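Local coordinates for protein cellulase (Bacteroides salanitronis, PDB 6WQY) that probably cleaves beta-1,4-glucan chains such as cellulose, as a broad-specificity endoglucanase whose family 5 glycoside hydrolase domain makes up this piece of a longer protein, at residues A[191-196]-A[222-227]. Residues are numbered along the deposited sequence; the frame is centred on the assembly and turned at random.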
# COMPACT_ATOMS: atom_id res chain seq x y z
N ARG A 191 18.35 -6.56 14.96
CA ARG A 191 17.24 -7.10 15.73
C ARG A 191 15.90 -6.56 15.24
O ARG A 191 14.94 -7.33 15.07
CB ARG A 191 17.41 -6.82 17.22
CG ARG A 191 16.32 -7.43 18.07
CD ARG A 191 16.19 -8.93 17.90
NE ARG A 191 15.11 -9.47 18.72
CZ ARG A 191 14.38 -10.52 18.39
NH1 ARG A 191 14.59 -11.18 17.25
NH2 ARG A 191 13.39 -10.90 19.20
N GLN A 192 15.77 -5.25 15.05
CA GLN A 192 14.50 -4.73 14.58
C GLN A 192 14.12 -5.36 13.24
O GLN A 192 12.94 -5.70 13.03
CB GLN A 192 14.52 -3.22 14.46
CG GLN A 192 14.47 -2.49 15.78
CD GLN A 192 14.42 -0.99 15.58
OE1 GLN A 192 14.06 -0.52 14.49
NE2 GLN A 192 14.76 -0.22 16.58
N TYR A 193 15.07 -5.52 12.30
CA TYR A 193 14.71 -6.15 11.04
C TYR A 193 14.20 -7.57 11.26
O TYR A 193 13.24 -8.02 10.60
CB TYR A 193 15.90 -6.19 10.08
CG TYR A 193 16.47 -4.84 9.72
CD1 TYR A 193 15.65 -3.77 9.43
CD2 TYR A 193 17.84 -4.63 9.69
CE1 TYR A 193 16.18 -2.53 9.12
CE2 TYR A 193 18.38 -3.40 9.38
CZ TYR A 193 17.54 -2.34 9.09
OH TYR A 193 18.02 -1.09 8.80
N ALA A 194 14.84 -8.30 12.18
CA ALA A 194 14.44 -9.66 12.46
C ALA A 194 13.05 -9.70 13.09
O ALA A 194 12.24 -10.58 12.76
CB ALA A 194 15.45 -10.34 13.39
N VAL A 195 12.75 -8.78 13.99
CA VAL A 195 11.43 -8.74 14.61
C VAL A 195 10.35 -8.50 13.57
O VAL A 195 9.31 -9.17 13.59
CB VAL A 195 11.40 -7.69 15.74
CG1 VAL A 195 9.98 -7.46 16.21
CG2 VAL A 195 12.29 -8.12 16.89
N LEU A 196 10.56 -7.56 12.65
CA LEU A 196 9.56 -7.33 11.61
C LEU A 196 9.36 -8.59 10.78
O LEU A 196 8.22 -8.96 10.44
CB LEU A 196 9.96 -6.15 10.74
CG LEU A 196 9.00 -5.84 9.60
CD1 LEU A 196 7.56 -5.62 10.05
CD2 LEU A 196 9.48 -4.61 8.83
N PRO A 222 5.47 -6.35 4.26
CA PRO A 222 6.42 -5.27 4.00
C PRO A 222 7.80 -5.49 4.60
O PRO A 222 8.00 -6.26 5.54
CB PRO A 222 5.75 -4.06 4.67
CG PRO A 222 5.10 -4.67 5.89
CD PRO A 222 4.58 -6.02 5.39
N GLY A 223 8.77 -4.74 4.06
CA GLY A 223 10.04 -4.53 4.71
C GLY A 223 10.03 -3.27 5.55
O GLY A 223 9.03 -2.55 5.65
N TYR A 224 11.17 -3.00 6.17
CA TYR A 224 11.27 -1.93 7.15
C TYR A 224 10.97 -0.58 6.50
O TYR A 224 11.54 -0.24 5.46
CB TYR A 224 12.66 -1.95 7.80
CG TYR A 224 12.74 -1.16 9.09
CD1 TYR A 224 13.00 0.19 9.09
CD2 TYR A 224 12.58 -1.80 10.32
CE1 TYR A 224 13.08 0.90 10.27
CE2 TYR A 224 12.68 -1.09 11.50
CZ TYR A 224 12.95 0.25 11.48
OH TYR A 224 13.06 0.99 12.64
N VAL A 225 10.04 0.15 7.13
CA VAL A 225 9.53 1.46 6.71
C VAL A 225 9.17 1.50 5.24
O VAL A 225 9.13 2.57 4.63
CB VAL A 225 10.41 2.62 7.23
CG1 VAL A 225 11.68 2.84 6.40
CG2 VAL A 225 9.61 3.92 7.35
N THR A 226 8.80 0.35 4.67
CA THR A 226 8.48 0.20 3.24
C THR A 226 9.56 0.79 2.33
O THR A 226 9.28 1.21 1.20
CB THR A 226 7.08 0.67 2.86
OG1 THR A 226 6.89 2.06 3.15
CG2 THR A 226 6.02 -0.13 3.58
N ASN A 227 10.80 0.80 2.79
CA ASN A 227 11.90 1.38 2.03
C ASN A 227 12.55 0.34 1.14
O ASN A 227 12.89 -0.75 1.60
CB ASN A 227 12.93 1.93 3.02
CG ASN A 227 14.13 2.50 2.32
OD1 ASN A 227 15.15 1.82 2.15
ND2 ASN A 227 14.03 3.74 1.89
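Tyr193 turns the edge of its ring onto one face of the Tyr224 ring, a T-shaped stack with the planes at 88° and the centroids 5.3 Å apart. The CD1–CE1 side of Tyr193 does the touching, with CE1 3.7 Å from Tyr224 CG, while its own hydroxyl bonds Asn185. Gln192 meets the rim of the Tyr224 ring through OE1, its amide tilted only 22° from the ring plane. Tyr224 CG lies anti to the backbone N (chi1 -163°), which swings the ring toward the helix and brings its hydroxyl to that amide. Tyr224 OH donates to Gln192 OE1 over 2.6 Å, nearly in line with the C=O bond. Asp177 grips both partners: its backbone N bonds Tyr224 OH and its carboxylate takes Gln192 NE2. One turn further along the helix, Leu196 lays CD2 against the loop backbone, 3.5 Å from Tyr224 N. The contact thus joins the start of helix 191-209 to the loop leaving barrel strand 219-222, in the TIM-barrel fold of this family. A leucine in place of Tyr224 would probably leave Gln192 OE1 and Asp177 N without their shared hydroxyl and strip the Tyr193 edge of its aromatic face. The polar ends of Gln192 and Tyr224, both buried residues, are satisfied by each other and by Asp177, and the bonds at both ends of the Gln192 amide are likely to fix which way it is flipped.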